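Local coordinates for effector protein MavE (PDB 6PIR) that acts as a Legionella virulence effector indispensable for endoplasmic reticulum-mediated remodelling of the pathogen's vacuole and for its evasion of lysosomes, at residues A[14-17]-A[18-22]. Numbering follows the deposited sequence. Where two conformers were deposited one is given.
Sequences SLMF and LETIL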
# COMPACT_ATOMS: atom_id res chain seq x y z
N SER A 14 6.22 0.77 -1.22
CA SER A 14 4.89 0.90 -0.64
C SER A 14 4.54 -0.32 0.20
O SER A 14 3.99 -0.18 1.30
CB SER A 14 3.90 1.09 -1.79
OG SER A 14 4.17 2.32 -2.44
N LEU A 15 4.85 -1.52 -0.30
CA LEU A 15 4.64 -2.73 0.45
C LEU A 15 5.48 -2.77 1.71
O LEU A 15 4.99 -3.19 2.76
CB LEU A 15 4.93 -3.95 -0.43
CG LEU A 15 3.97 -4.06 -1.59
CD1 LEU A 15 4.33 -5.33 -2.37
CD2 LEU A 15 2.53 -4.04 -1.15
N MET A 16 6.72 -2.29 1.64
CA MET A 16 7.52 -2.22 2.86
C MET A 16 6.84 -1.35 3.92
O MET A 16 6.73 -1.75 5.09
CB MET A 16 8.92 -1.71 2.54
CG MET A 16 9.54 -0.87 3.65
SD MET A 16 10.81 0.10 2.89
CE MET A 16 9.88 1.57 2.52
N PHE A 17 6.36 -0.16 3.54
CA PHE A 17 5.69 0.68 4.52
C PHE A 17 4.38 0.07 4.99
O PHE A 17 4.03 0.18 6.17
CB PHE A 17 5.42 2.07 3.99
CG PHE A 17 6.60 2.98 4.03
CD1 PHE A 17 7.24 3.24 5.25
CD2 PHE A 17 7.08 3.54 2.88
CE1 PHE A 17 8.34 4.09 5.29
CE2 PHE A 17 8.16 4.42 2.93
CZ PHE A 17 8.79 4.68 4.15
N LEU A 18 3.61 -0.55 4.07
CA LEU A 18 2.39 -1.25 4.45
C LEU A 18 2.67 -2.29 5.52
O LEU A 18 1.97 -2.37 6.54
CB LEU A 18 1.76 -1.92 3.22
CG LEU A 18 0.50 -2.76 3.50
CD1 LEU A 18 -0.68 -1.96 4.06
CD2 LEU A 18 0.06 -3.53 2.19
N GLU A 19 3.68 -3.13 5.30
CA GLU A 19 3.99 -4.18 6.27
C GLU A 19 4.45 -3.58 7.59
O GLU A 19 4.11 -4.10 8.66
CB GLU A 19 5.08 -5.11 5.73
CG GLU A 19 4.65 -6.00 4.58
CD GLU A 19 5.87 -6.51 3.79
OE1 GLU A 19 6.84 -6.92 4.45
OE2 GLU A 19 5.88 -6.39 2.53
N THR A 20 5.25 -2.52 7.53
CA THR A 20 5.73 -1.85 8.74
C THR A 20 4.55 -1.30 9.56
O THR A 20 4.44 -1.55 10.77
CB THR A 20 6.71 -0.74 8.33
OG1 THR A 20 7.85 -1.30 7.65
CG2 THR A 20 7.23 0.07 9.53
N ILE A 21 3.63 -0.60 8.90
CA ILE A 21 2.48 -0.02 9.58
C ILE A 21 1.63 -1.14 10.18
O ILE A 21 1.20 -1.06 11.34
CB ILE A 21 1.68 0.86 8.61
CG1 ILE A 21 2.53 2.05 8.17
CG2 ILE A 21 0.36 1.38 9.27
CD1 ILE A 21 1.95 2.82 6.98
N LEU A 22 1.45 -2.23 9.44
CA LEU A 22 0.68 -3.35 9.97
C LEU A 22 1.45 -4.17 11.01
O LEU A 22 0.89 -5.11 11.58
CB LEU A 22 0.23 -4.25 8.82
CG LEU A 22 -0.71 -3.50 7.86
CD1 LEU A 22 -1.13 -4.37 6.67
CD2 LEU A 22 -1.93 -2.93 8.63
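Met16 and Thr20 meet on the outer side of the last turns of helix 5-21, where one carbonyl is gripped twice. Met16 O accepts the backbone N of Thr20 at 3.0 Å and also the hydroxyl OG1 of Thr20 at 2.8 Å. The two donors come from opposite faces of the carbonyl plane, the hydroxyl standing 38° above it rather than on a lone pair. With OG1 beside its own backbone N (chi1 -61°), Thr20 bends its hydroxyl back one turn, so this polar side chain is satisfied by the helix itself. This is the looser side: Thr20 is exposed and Met16, modelled in two conformers, only partly covered.

Packing is tighter where side chains fold back onto the carbonyls of the preceding turn. Ile21 CG1 sits 3.1 Å from Phe17 O, the carbonyl that accepts Ile21 N. Glu19 lays its aliphatic part against the chain in the same way, with CG 3.4 Å from Leu15 O. Its buried carboxylate is held from beyond the turn: OE1 in a salt bridge to Arg127 and OE2 in a hydrogen bond with Ser123 OG, partners that would be expected to stabilise its charge. Leu15 and Leu18 add a lighter apolar touch, their side chains slanting across each other; with CG anti to the backbone N (chi1 177°), Leu18 brings its CD2 methyl to 4.2 Å from Leu15 CD2.

Regular i to i+4 backbone bonds run through these last turns of the helix while its side chains fan out among the surrounding helices of this soluble, all-helical part of MavE. Leu15, Glu19 and Leu22 face helix 115-134, Leu15 and Leu18 also reach Leu106 of helix 85-106, Phe17 rests on helix 59-77, and Ile21 is wedged between helices 59-77 and 26-36.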